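ESX secretion system protein EccC (Thermomonospora curvata, PDB 4NH0) is part of the ESX (type VII) secretion system that exports EsxA and EsxB, has weak intrinsic ATPase activity and might be the translocase subunit. Local coordinates at residues Leu308-Thr313 and Leu479-Ala484; Ser318-Thr323 and Phe518-Val523; Val342-Gly347 and Ser427-Ala432; Leu423-Glu428 and Leu456-Leu461. All coordinates share one frame; numbering follows the deposited sequence.

Interaction 1: Leu308-Thr313 and Leu479-Ala484; sequences LCIGAT and LRTFSA
Ala312 lays its methyl group against the backbone of the 479-484 loop, with CB 3.5 Å from Arg480 O and close to the peptide between Thr481 and Phe482. The same residue gives its N-H to that carbonyl, Ala312 N to Arg480 O being 3.0 Å, so one alanine meets the oxygen through both its amide and its methyl; the donor is tilted 23° from the carbonyl plane. Before it, Leu479 N donates to Ile310 O at 2.9 Å, nearly along the C=O axis. Together the two bonds carry the pairing of the neighbouring strands 306-310 and 473-479 on into the loops that follow.

Arg480 reaches further. Its chain leaves with CG anti to the backbone N and then bends at chi3 (53°), which turns NE out of the extended line, and NH2 beyond it donates to Thr313 O at 3.1 Å. That oxygen lies near the guanidinium plane, at its edge, whereas NH2 stands above the plane of the Thr313 carbonyl.

Apolar contacts are modest: Leu479 CB rests 3.9 Å from Gly311 CA, and Ile310 CG2 meets Thr481 CG2 at 4.2 Å. Thr481 OG1 also donates to Ser483 O (2.9 Å), while Ser483 N-caps helix 484-489 through its bond to Glu486 N.

Gly311, Ala312 and Thr313 belong to the predicted ATP site, and a sulfate, probably from the crystallisation liquor, lies about 4 Å from the Thr313 side chain (nearest atoms). A sheet strand running straight into such a glycine-rich loop is the hallmark of the Walker A motif, or P-loop, of the P-loop NTPases.

Interaction 2: Ser318-Thr323 and Phe518-Val523; sequences SELLRT and FKAAYV. With SO4 (sulfate ion), chain C.
Glu319 and Val523 supply the polar link between helix 317-329 and the end of the 518-523 segment. Val523 N donates to Glu319 OE2 at 3.1 Å, almost straight at hydrogen (171°) and meeting the oxygen nearly head-on, in line with its C-O bond. The glutamate chain bends at chi2 (67°), which sets CD off the extended path, and the carboxylate beyond it takes a second partner through OE1, the hydroxyl of Ser524. Two bonds from successive residues thus fix the rotation of the group.

A second polar group stays within the helix. Thr323 OG1 donates to Glu319 O at 2.8 Å, and Thr323 N reaches the same oxygen at 3.1 Å from the opposite face of the carbonyl plane. The threonine hydroxyl comes within 3.2 Å of Ala521 O.

The apolar contact is between Leu320 CD1 and Ala520 CB, at 3.9 Å. Val523 CG2 is a methyl set against oxygens instead, 3.4 Å from Glu319 OE2 and 4.0 Å from Thr323 OG1.

Anion binding marks the start of the helical segment: Ser318 N donates to sulfate O3 at 3.1 Å. Gly314 N, Lys317 N and Ser315 OG complete the grip on this ion, which probably comes from the crystallisation liquor.

Around the contact, Leu251 of helix 251-254 touches both Thr323 and Val523. Leu320 and Phe518 share Ile477 of strand 473-479, while Leu321 rests on Val422 and Asp424 of strand 418-424, so the helix that follows the P-loop packs on the central sheet, touching residues of strands 418-424, 473-479 and 518-520.

Interaction 3: Val342-Gly347 and Ser427-Ala432; sequences VDFKGG and SELLSA
In the P-loop NTPase core of the first FtsK domain, the loop leaving strand 337-343 meets short helix 427-430 just beyond the inferred active-site residue Glu425, and Phe344 carries most of the contact. Its ring lies broadside to the helix backbone: Leu429 CA stands over the ring centre, 3.8 Å from the centroid and only 7° off the normal, a CH-pi contact. On the same residue CD1 comes to 3.5 Å from Phe344 CD1, while Ala432 CB approaches Phe344 CZ obliquely at 4.0 Å. Glu428 O also comes at a slant, toward CE2 and CZ. With CG anti to the backbone N (chi1 176°), the ring is directed out to the helix.

Strand 337-343 is paired in parallel with strand 418-424, which leads into the helix, so the contact joins the exits of two adjacent strands. An Asx turn shapes the first exit: Lys345 N donates to Asp343 OD1 at 3.3 Å, from above the carboxylate plane. An inverse gamma turn centred on Gly346 follows. At the solvent side Glu428 OE1 and Lys345 NZ form a long salt bridge of 3.9 Å, with Lys345 CD 3.6 Å from that same carboxylate oxygen. Glu367 lies beside both Phe344 and Lys345.

Interaction 4: Leu423-Glu428 and Leu456-Leu461; sequences LDEFSE and LASQRL
Phe426 packs one face of its ring on Leu456, whose CB stands over the ring centre, 3.7 Å from the centroid and 14° off the normal, in a CH-pi contact. The two side chains cross at about a right angle. Leu461 CD1 comes obliquely to Phe426 CZ at 3.5 Å, Ser458 CB slants in near CE1, and the Ala457 carbonyl carbon lies at the ring edge. Phe426 CG sits between its own backbone N and carbonyl carbon (chi1 77°), which directs the ring over strand 452-458.

Parallel pairing underlies this packing: Ala457 N donates to Leu423 O at 2.9 Å, nearly straight at hydrogen. The hydrophobic strand ending at Asp424, followed by Glu425, the inferred active-site residue, is consistent with a Walker B motif. Glu425 OE1 takes a weak bond from Gln459 N (3.2 Å), its carboxylate almost perpendicular to the side-chain amide of Gln459. Asp424 OD2 forms a salt bridge with Lys317 NZ of the P-loop.

Past the strand ends, Ser427 OG donates weakly to Arg460 O (3.1 Å), an oxygen that also accepts from Ser458 OG (2.6 Å). In the second shell, Phe440 of helix 437-450 touches Leu423 and Leu456, whereas Leu308 of strand 306-310 abuts Phe426 and Leu461.

Overall arrangement
The contacts show how one sheet and the helix packed on it frame a predicted nucleotide site, occupied here by sulfate. Interactions 3 and 4 have centres 6 Å apart, share Ser427 and Glu428, and are joined by a probable hydrogen bond from Asp424 N to Val342 O (2.7 Å). Interaction 4 connects in turn to interaction 1, about 10 Å away between centres, through a probable hydrogen bond between Cys309 N and Leu456 O (2.8 Å). In interaction 2 the helix packs on this sheet: Leu320 CD2 meets Cys309 SG of interaction 1 at 4.2 Å, and Leu321 CD1 meets Ala457 CB of interaction 4 at 4.0 Å. P-loop residue Thr313 and inferred active-site Glu425 have side chains about 7 Å apart.

Interaction 1: Leu308-Thr313 and Leu479-Ala484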
loop_
_atom_site.group_PDB
_atom_site.type_symbol
_atom_site.label_atom_id
_atom_site.label_comp_id
_atom_site.label_asym_id
_atom_site.label_seq_id
_atom_site.Cartn_x
_atom_site.Cartn_y
_atom_site.Cartn_z
ATOM N N LEU A 308 -24.452 15.997 38.848
ATOM C CA LEU A 308 -23.030 15.886 39.150
ATOM C C LEU A 308 -22.790 15.176 40.479
ATOM O O LEU A 308 -23.538 15.365 41.437
ATOM C CB LEU A 308 -22.389 17.278 39.165
ATOM C CG LEU A 308 -20.983 17.436 39.745
ATOM C CD1 LEU A 308 -20.133 18.312 38.849
ATOM C CD2 LEU A 308 -21.057 18.028 41.142
ATOM N N CYS A 309 -21.741 14.360 40.529
ATOM C CA CYS A 309 -21.385 13.641 41.746
ATOM C C CYS A 309 -19.904 13.791 42.071
ATOM O O CYS A 309 -19.045 13.506 41.240
ATOM C CB CYS A 309 -21.739 12.160 41.617
ATOM S SG CYS A 309 -21.057 11.122 42.926
ATOM N N ILE A 310 -19.610 14.237 43.288
ATOM C CA ILE A 310 -18.232 14.399 43.731
ATOM C C ILE A 310 -17.980 13.582 44.992
ATOM O O ILE A 310 -18.782 13.604 45.925
ATOM C CB ILE A 310 -17.892 15.878 43.998
ATOM C CG1 ILE A 310 -18.038 16.697 42.717
ATOM C CG2 ILE A 310 -16.483 16.018 44.549
ATOM C CD1 ILE A 310 -17.168 16.212 41.578
ATOM N N GLY A 311 -16.870 12.855 45.010
ATOM C CA GLY A 311 -16.503 12.056 46.162
ATOM C C GLY A 311 -15.052 11.627 46.110
ATOM O O GLY A 311 -14.625 10.964 45.165
ATOM N N ALA A 312 -14.290 12.006 47.129
ATOM C CA ALA A 312 -12.880 11.645 47.207
ATOM C C ALA A 312 -12.714 10.144 47.413
ATOM O O ALA A 312 -13.695 9.415 47.555
ATOM C CB ALA A 312 -12.196 12.413 48.324
ATOM N N THR A 313 -11.466 9.687 47.428
ATOM C CA THR A 313 -11.176 8.268 47.591
ATOM C C THR A 313 -11.627 7.761 48.955
ATOM O O THR A 313 -11.233 8.300 49.987
ATOM C CB THR A 313 -9.675 7.978 47.418
ATOM O OG1 THR A 313 -9.259 8.371 46.103
ATOM C CG2 THR A 313 -9.392 6.497 47.610
ATOM N N LEU A 479 -20.615 13.431 48.144
ATOM C CA LEU A 479 -20.074 12.538 49.157
ATOM C C LEU A 479 -18.986 13.269 49.933
ATOM O O LEU A 479 -18.897 14.494 49.874
ATOM C CB LEU A 479 -19.520 11.264 48.522
ATOM C CG LEU A 479 -20.492 10.485 47.637
ATOM C CD1 LEU A 479 -19.856 9.196 47.152
ATOM C CD2 LEU A 479 -21.783 10.199 48.383
ATOM N N ARG A 480 -18.159 12.526 50.657
ATOM C CA ARG A 480 -17.075 13.142 51.412
ATOM C C ARG A 480 -16.038 13.743 50.470
ATOM O O ARG A 480 -15.335 13.020 49.764
ATOM C CB ARG A 480 -16.418 12.128 52.347
ATOM C CG ARG A 480 -15.273 12.703 53.159
ATOM C CD ARG A 480 -14.776 11.713 54.194
ATOM N NE ARG A 480 -14.458 10.420 53.599
ATOM C CZ ARG A 480 -13.376 10.184 52.865
ATOM N NH1 ARG A 480 -12.508 11.156 52.628
ATOM N NH2 ARG A 480 -13.165 8.975 52.363
ATOM N N THR A 481 -15.953 15.069 50.461
ATOM C CA THR A 481 -15.031 15.772 49.576
ATOM C C THR A 481 -13.642 15.887 50.191
ATOM O O THR A 481 -13.433 15.528 51.349
ATOM C CB THR A 481 -15.543 17.183 49.237
ATOM O OG1 THR A 481 -15.662 17.953 50.439
ATOM C CG2 THR A 481 -16.898 17.105 48.555
ATOM N N PHE A 482 -12.695 16.391 49.406
ATOM C CA PHE A 482 -11.322 16.552 49.869
ATOM C C PHE A 482 -11.146 17.850 50.644
ATOM O O PHE A 482 -10.530 17.866 51.707
ATOM C CB PHE A 482 -10.348 16.514 48.689
ATOM C CG PHE A 482 -8.908 16.675 49.088
ATOM C CD1 PHE A 482 -8.155 15.575 49.465
ATOM C CD2 PHE A 482 -8.306 17.923 49.083
ATOM C CE1 PHE A 482 -6.832 15.718 49.833
ATOM C CE2 PHE A 482 -6.982 18.071 49.451
ATOM C CZ PHE A 482 -6.243 16.967 49.826
ATOM N N SER A 483 -11.677 18.939 50.100
ATOM C CA SER A 483 -11.559 20.240 50.743
ATOM C C SER A 483 -12.929 20.819 51.060
ATOM O O SER A 483 -13.953 20.296 50.622
ATOM C CB SER A 483 -10.776 21.210 49.859
ATOM O OG SER A 483 -11.602 21.745 48.840
ATOM N N ALA A 484 -12.942 21.903 51.824
ATOM C CA ALA A 484 -14.187 22.554 52.199
ATOM C C ALA A 484 -14.794 23.291 51.011
ATOM O O ALA A 484 -16.012 23.346 50.868
ATOM C CB ALA A 484 -13.957 23.510 53.359
#

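Interaction 2: Ser318-Thr323 and Phe518-Val523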
loop_
_atom_site.group_PDB
_atom_site.type_symbol
_atom_site.label_atom_id
_atom_site.label_comp_id
_atom_site.label_asym_id
_atom_site.label_seq_id
_atom_site.Cartn_x
_atom_site.Cartn_y
_atom_site.Cartn_z
ATOM N N SER A 318 -17.348 5.019 43.711
ATOM C CA SER A 318 -17.409 3.895 42.790
ATOM C C SER A 318 -18.618 3.012 43.081
ATOM O O SER A 318 -19.320 2.587 42.167
ATOM C CB SER A 318 -16.123 3.071 42.868
ATOM O OG SER A 318 -16.150 1.994 41.948
ATOM N N GLU A 319 -18.859 2.750 44.361
ATOM C CA GLU A 319 -19.951 1.874 44.769
ATOM C C GLU A 319 -21.312 2.522 44.544
ATOM O O GLU A 319 -22.294 1.838 44.260
ATOM C CB GLU A 319 -19.795 1.478 46.239
ATOM C CG GLU A 319 -20.834 0.483 46.731
ATOM C CD GLU A 319 -20.704 -0.877 46.074
ATOM O OE1 GLU A 319 -19.616 -1.186 45.543
ATOM O OE2 GLU A 319 -21.691 -1.641 46.086
ATOM N N LEU A 320 -21.368 3.843 44.672
ATOM C CA LEU A 320 -22.609 4.574 44.448
ATOM C C LEU A 320 -23.036 4.489 42.989
ATOM O O LEU A 320 -24.210 4.277 42.688
ATOM C CB LEU A 320 -22.459 6.038 44.863
ATOM C CG LEU A 320 -23.679 6.918 44.586
ATOM C CD1 LEU A 320 -24.901 6.367 45.300
ATOM C CD2 LEU A 320 -23.421 8.357 44.997
ATOM N N LEU A 321 -22.075 4.658 42.087
ATOM C CA LEU A 321 -22.348 4.616 40.655
ATOM C C LEU A 321 -22.832 3.240 40.218
ATOM O O LEU A 321 -23.674 3.124 39.331
ATOM C CB LEU A 321 -21.101 5.014 39.865
ATOM C CG LEU A 321 -20.622 6.452 40.067
ATOM C CD1 LEU A 321 -19.333 6.707 39.305
ATOM C CD2 LEU A 321 -21.700 7.434 39.647
ATOM N N ARG A 322 -22.297 2.197 40.844
ATOM C CA ARG A 322 -22.730 0.835 40.564
ATOM C C ARG A 322 -24.169 0.634 41.015
ATOM O O ARG A 322 -24.976 0.037 40.305
ATOM C CB ARG A 322 -21.820 -0.176 41.260
ATOM C CG ARG A 322 -20.379 -0.135 40.798
ATOM C CD ARG A 322 -19.511 -1.079 41.610
ATOM N NE ARG A 322 -19.956 -2.465 41.502
ATOM C CZ ARG A 322 -19.518 -3.321 40.586
ATOM N NH1 ARG A 322 -18.620 -2.936 39.690
ATOM N NH2 ARG A 322 -19.977 -4.564 40.565
ATOM N N THR A 323 -24.478 1.143 42.201
ATOM C CA THR A 323 -25.805 0.994 42.783
ATOM C C THR A 323 -26.862 1.716 41.956
ATOM O O THR A 323 -27.950 1.189 41.735
ATOM C CB THR A 323 -25.840 1.525 44.227
ATOM O OG1 THR A 323 -24.788 0.919 44.985
ATOM C CG2 THR A 323 -27.174 1.214 44.879
ATOM N N PHE A 518 -27.851 11.362 53.339
ATOM C CA PHE A 518 -28.300 9.989 53.199
ATOM C C PHE A 518 -27.154 9.018 53.396
ATOM O O PHE A 518 -26.025 9.418 53.678
ATOM C CB PHE A 518 -28.927 9.767 51.824
ATOM C CG PHE A 518 -27.948 9.869 50.686
ATOM C CD1 PHE A 518 -27.366 8.733 50.149
ATOM C CD2 PHE A 518 -27.611 11.102 50.156
ATOM C CE1 PHE A 518 -26.467 8.827 49.107
ATOM C CE2 PHE A 518 -26.714 11.201 49.113
ATOM C CZ PHE A 518 -26.141 10.062 48.587
ATOM N N LYS A 519 -27.455 7.736 53.240
ATOM C CA LYS A 519 -26.421 6.721 53.241
ATOM C C LYS A 519 -26.712 5.690 52.161
ATOM O O LYS A 519 -27.725 4.993 52.211
ATOM C CB LYS A 519 -26.310 6.056 54.607
ATOM C CG LYS A 519 -24.976 5.398 54.790
ATOM C CD LYS A 519 -24.728 4.938 56.200
ATOM C CE LYS A 519 -23.314 4.421 56.285
ATOM N NZ LYS A 519 -22.966 3.700 55.032
ATOM N N ALA A 520 -25.816 5.603 51.185
ATOM C CA ALA A 520 -26.036 4.772 50.008
ATOM C C ALA A 520 -26.128 3.288 50.342
ATOM O O ALA A 520 -25.481 2.805 51.269
ATOM C CB ALA A 520 -24.932 5.008 48.991
ATOM N N ALA A 521 -26.945 2.575 49.575
ATOM C CA ALA A 521 -27.043 1.128 49.693
ATOM C C ALA A 521 -25.880 0.478 48.959
ATOM O O ALA A 521 -25.177 1.140 48.196
ATOM C CB ALA A 521 -28.369 0.635 49.140
ATOM N N TYR A 522 -25.674 -0.814 49.185
ATOM C CA TYR A 522 -24.589 -1.525 48.522
ATOM C C TYR A 522 -25.113 -2.675 47.672
ATOM O O TYR A 522 -26.227 -3.156 47.877
ATOM C CB TYR A 522 -23.576 -2.043 49.546
ATOM C CG TYR A 522 -24.125 -3.061 50.522
ATOM C CD1 TYR A 522 -24.071 -4.421 50.242
ATOM C CD2 TYR A 522 -24.685 -2.664 51.729
ATOM C CE1 TYR A 522 -24.567 -5.355 51.130
ATOM C CE2 TYR A 522 -25.184 -3.591 52.625
ATOM C CZ TYR A 522 -25.120 -4.935 52.320
ATOM O OH TYR A 522 -25.615 -5.862 53.209
ATOM N N VAL A 523 -24.300 -3.107 46.714
ATOM C CA VAL A 523 -24.661 -4.205 45.827
ATOM C C VAL A 523 -23.513 -5.200 45.704
ATOM O O VAL A 523 -23.650 -6.246 45.070
ATOM C CB VAL A 523 -25.039 -3.698 44.422
ATOM C CG1 VAL A 523 -26.343 -2.921 44.469
ATOM C CG2 VAL A 523 -23.923 -2.842 43.850
HETATM S S SO4 C . -14.296 5.557 46.145
HETATM O O1 SO4 C . -13.217 5.055 46.988
HETATM O O2 SO4 C . -13.734 6.189 44.958
HETATM O O3 SO4 C . -15.153 4.446 45.751
HETATM O O4 SO4 C . -15.081 6.537 46.890
#

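Interaction 3: Val342-Gly347 and Ser427-Ala432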
loop_
_atom_site.group_PDB
_atom_site.type_symbol
_atom_site.label_atom_id
_atom_site.label_comp_id
_atom_site.label_asym_id
_atom_site.label_seq_id
_atom_site.Cartn_x
_atom_site.Cartn_y
_atom_site.Cartn_z
ATOM N N VAL A 342 -18.632 5.409 31.193
ATOM C CA VAL A 342 -17.312 5.921 30.852
ATOM C C VAL A 342 -16.473 6.236 32.087
ATOM O O VAL A 342 -16.929 6.920 33.001
ATOM C CB VAL A 342 -17.418 7.194 29.990
ATOM C CG1 VAL A 342 -16.037 7.708 29.624
ATOM C CG2 VAL A 342 -18.238 6.922 28.740
ATOM N N ASP A 343 -15.245 5.727 32.106
ATOM C CA ASP A 343 -14.286 6.065 33.150
ATOM C C ASP A 343 -12.986 6.532 32.505
ATOM O O ASP A 343 -12.379 5.803 31.724
ATOM C CB ASP A 343 -14.032 4.869 34.069
ATOM C CG ASP A 343 -13.398 5.270 35.389
ATOM O OD1 ASP A 343 -12.822 6.374 35.469
ATOM O OD2 ASP A 343 -13.476 4.477 36.351
ATOM N N PHE A 344 -12.567 7.750 32.832
ATOM C CA PHE A 344 -11.367 8.329 32.237
ATOM C C PHE A 344 -10.111 7.566 32.640
ATOM O O PHE A 344 -9.235 7.317 31.814
ATOM C CB PHE A 344 -11.231 9.800 32.629
ATOM C CG PHE A 344 -9.972 10.443 32.127
ATOM C CD1 PHE A 344 -9.807 10.715 30.780
ATOM C CD2 PHE A 344 -8.954 10.780 33.002
ATOM C CE1 PHE A 344 -8.651 11.306 30.314
ATOM C CE2 PHE A 344 -7.795 11.373 32.541
ATOM C CZ PHE A 344 -7.644 11.635 31.195
ATOM N N LYS A 345 -10.030 7.199 33.915
ATOM C CA LYS A 345 -8.898 6.427 34.412
ATOM C C LYS A 345 -9.273 4.952 34.529
ATOM O O LYS A 345 -10.448 4.596 34.454
ATOM C CB LYS A 345 -8.422 6.977 35.759
ATOM C CG LYS A 345 -8.294 8.496 35.786
ATOM C CD LYS A 345 -7.575 8.986 37.034
ATOM C CE LYS A 345 -6.276 8.229 37.259
ATOM N NZ LYS A 345 -5.465 8.831 38.354
ATOM N N GLY A 346 -8.273 4.096 34.715
ATOM C CA GLY A 346 -8.485 2.659 34.727
ATOM C C GLY A 346 -9.268 2.129 35.913
ATOM O O GLY A 346 -8.829 1.199 36.589
ATOM N N GLY A 347 -10.435 2.712 36.163
ATOM C CA GLY A 347 -11.286 2.273 37.251
ATOM C C GLY A 347 -12.130 1.078 36.857
ATOM O O GLY A 347 -12.607 0.988 35.726
ATOM N N SER A 427 -13.149 15.514 35.636
ATOM C CA SER A 427 -12.307 16.630 36.051
ATOM C C SER A 427 -10.907 16.518 35.465
ATOM O O SER A 427 -10.404 17.461 34.856
ATOM C CB SER A 427 -12.231 16.706 37.575
ATOM O OG SER A 427 -11.375 17.754 37.993
ATOM N N GLU A 428 -10.279 15.361 35.649
ATOM C CA GLU A 428 -8.939 15.140 35.119
ATOM C C GLU A 428 -8.993 14.752 33.645
ATOM O O GLU A 428 -7.962 14.510 33.019
ATOM C CB GLU A 428 -8.205 14.070 35.929
ATOM C CG GLU A 428 -7.040 14.621 36.739
ATOM C CD GLU A 428 -6.316 13.554 37.533
ATOM O OE1 GLU A 428 -6.828 12.418 37.613
ATOM O OE2 GLU A 428 -5.232 13.851 38.079
ATOM N N LEU A 429 -10.201 14.694 33.098
ATOM C CA LEU A 429 -10.381 14.502 31.666
ATOM C C LEU A 429 -10.300 15.857 30.976
ATOM O O LEU A 429 -9.633 16.006 29.952
ATOM C CB LEU A 429 -11.718 13.814 31.370
ATOM C CG LEU A 429 -12.028 13.403 29.926
ATOM C CD1 LEU A 429 -12.914 12.170 29.913
ATOM C CD2 LEU A 429 -12.698 14.528 29.149
ATOM N N LEU A 430 -10.982 16.844 31.549
ATOM C CA LEU A 430 -10.985 18.196 31.002
ATOM C C LEU A 430 -9.621 18.857 31.148
ATOM O O LEU A 430 -9.248 19.710 30.344
ATOM C CB LEU A 430 -12.057 19.048 31.683
ATOM C CG LEU A 430 -13.509 18.706 31.347
ATOM C CD1 LEU A 430 -14.464 19.626 32.089
ATOM C CD2 LEU A 430 -13.740 18.790 29.849
ATOM N N SER A 431 -8.874 18.462 32.174
ATOM C CA SER A 431 -7.530 18.989 32.376
ATOM C C SER A 431 -6.549 18.309 31.428
ATOM O O SER A 431 -5.366 18.647 31.391
ATOM C CB SER A 431 -7.084 18.805 33.827
ATOM O OG SER A 431 -6.887 17.437 34.134
ATOM N N ALA A 432 -7.052 17.345 30.665
ATOM C CA ALA A 432 -6.263 16.679 29.638
ATOM C C ALA A 432 -6.662 17.190 28.259
ATOM O O ALA A 432 -5.820 17.644 27.486
ATOM C CB ALA A 432 -6.437 15.173 29.722
#

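Interaction 4: Leu423-Glu428 and Leu456-Leu461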
loop_
_atom_site.group_PDB
_atom_site.type_symbol
_atom_site.label_atom_id
_atom_site.label_comp_id
_atom_site.label_asym_id
_atom_site.label_seq_id
_atom_site.Cartn_x
_atom_site.Cartn_y
_atom_site.Cartn_z
ATOM N N LEU A 423 -20.020 9.512 33.109
ATOM C CA LEU A 423 -18.609 9.780 32.867
ATOM C C LEU A 423 -17.883 10.036 34.182
ATOM O O LEU A 423 -18.081 11.070 34.819
ATOM C CB LEU A 423 -18.446 10.974 31.921
ATOM C CG LEU A 423 -17.166 11.072 31.083
ATOM C CD1 LEU A 423 -17.359 12.067 29.953
ATOM C CD2 LEU A 423 -15.959 11.462 31.921
ATOM N N ASP A 424 -17.041 9.090 34.582
ATOM C CA ASP A 424 -16.269 9.225 35.810
ATOM C C ASP A 424 -14.965 9.968 35.542
ATOM O O ASP A 424 -14.417 9.891 34.443
ATOM C CB ASP A 424 -15.982 7.851 36.419
ATOM C CG ASP A 424 -15.657 7.922 37.900
ATOM O OD1 ASP A 424 -15.308 9.017 38.386
ATOM O OD2 ASP A 424 -15.751 6.879 38.580
ATOM N N GLU A 425 -14.484 10.688 36.553
ATOM C CA GLU A 425 -13.228 11.432 36.477
ATOM C C GLU A 425 -13.206 12.432 35.326
ATOM O O GLU A 425 -12.207 12.552 34.618
ATOM C CB GLU A 425 -12.045 10.471 36.344
ATOM C CG GLU A 425 -11.848 9.568 37.544
ATOM C CD GLU A 425 -11.646 10.347 38.825
ATOM O OE1 GLU A 425 -11.969 9.806 39.903
ATOM O OE2 GLU A 425 -11.167 11.499 38.757
ATOM N N PHE A 426 -14.307 13.155 35.147
ATOM C CA PHE A 426 -14.399 14.140 34.078
ATOM C C PHE A 426 -13.513 15.346 34.369
ATOM O O PHE A 426 -13.170 16.108 33.465
ATOM C CB PHE A 426 -15.846 14.589 33.883
ATOM C CG PHE A 426 -16.325 15.563 34.919
ATOM C CD1 PHE A 426 -16.670 15.132 36.188
ATOM C CD2 PHE A 426 -16.437 16.910 34.621
ATOM C CE1 PHE A 426 -17.111 16.026 37.140
ATOM C CE2 PHE A 426 -16.879 17.808 35.569
ATOM C CZ PHE A 426 -17.217 17.366 36.829
ATOM N N SER A 427 -13.149 15.514 35.636
ATOM C CA SER A 427 -12.307 16.630 36.051
ATOM C C SER A 427 -10.907 16.518 35.465
ATOM O O SER A 427 -10.404 17.461 34.856
ATOM C CB SER A 427 -12.231 16.706 37.575
ATOM O OG SER A 427 -11.375 17.754 37.993
ATOM N N GLU A 428 -10.279 15.361 35.649
ATOM C CA GLU A 428 -8.939 15.140 35.119
ATOM C C GLU A 428 -8.993 14.752 33.645
ATOM O O GLU A 428 -7.962 14.510 33.019
ATOM C CB GLU A 428 -8.205 14.070 35.929
ATOM C CG GLU A 428 -7.040 14.621 36.739
ATOM C CD GLU A 428 -6.316 13.554 37.533
ATOM O OE1 GLU A 428 -6.828 12.418 37.613
ATOM O OE2 GLU A 428 -5.232 13.851 38.079
ATOM N N LEU A 456 -21.959 13.532 35.489
ATOM C CA LEU A 456 -20.529 13.773 35.617
ATOM C C LEU A 456 -20.046 13.456 37.025
ATOM O O LEU A 456 -20.511 14.046 37.999
ATOM C CB LEU A 456 -20.194 15.219 35.256
ATOM C CG LEU A 456 -20.539 15.630 33.825
ATOM C CD1 LEU A 456 -20.172 17.082 33.578
ATOM C CD2 LEU A 456 -19.838 14.720 32.832
ATOM N N ALA A 457 -19.112 12.519 37.125
ATOM C CA ALA A 457 -18.572 12.115 38.414
ATOM C C ALA A 457 -17.060 12.288 38.449
ATOM O O ALA A 457 -16.371 11.994 37.475
ATOM C CB ALA A 457 -18.947 10.676 38.719
ATOM N N SER A 458 -16.550 12.769 39.576
ATOM C CA SER A 458 -15.114 12.947 39.738
ATOM C C SER A 458 -14.672 12.719 41.174
ATOM O O SER A 458 -15.439 12.923 42.113
ATOM C CB SER A 458 -14.690 14.345 39.289
ATOM O OG SER A 458 -13.334 14.583 39.623
ATOM N N GLN A 459 -13.424 12.292 41.331
ATOM C CA GLN A 459 -12.826 12.133 42.647
ATOM C C GLN A 459 -12.662 13.490 43.317
ATOM O O GLN A 459 -12.926 13.642 44.508
ATOM C CB GLN A 459 -11.475 11.428 42.536
ATOM C CG GLN A 459 -10.758 11.221 43.852
ATOM C CD GLN A 459 -9.448 10.481 43.678
ATOM O OE1 GLN A 459 -9.410 9.392 43.106
ATOM N NE2 GLN A 459 -8.364 11.073 44.166
ATOM N N ARG A 460 -12.232 14.475 42.536
ATOM C CA ARG A 460 -12.042 15.828 43.042
ATOM C C ARG A 460 -12.321 16.870 41.961
ATOM O O ARG A 460 -12.119 16.616 40.774
ATOM C CB ARG A 460 -10.625 16.001 43.592
ATOM C CG ARG A 460 -10.358 17.386 44.139
ATOM C CD ARG A 460 -9.049 17.489 44.881
ATOM N NE ARG A 460 -8.542 16.191 45.307
ATOM C CZ ARG A 460 -7.353 16.018 45.874
ATOM N NH1 ARG A 460 -6.567 17.065 46.087
ATOM N NH2 ARG A 460 -6.955 14.807 46.236
ATOM N N LEU A 461 -12.779 18.045 42.384
ATOM C CA LEU A 461 -13.197 19.096 41.467
ATOM C C LEU A 461 -12.579 20.455 41.800
ATOM O O LEU A 461 -12.262 20.739 42.954
ATOM C CB LEU A 461 -14.721 19.210 41.486
ATOM C CG LEU A 461 -15.404 19.921 40.322
ATOM C CD1 LEU A 461 -15.236 19.111 39.054
ATOM C CD2 LEU A 461 -16.876 20.146 40.629
#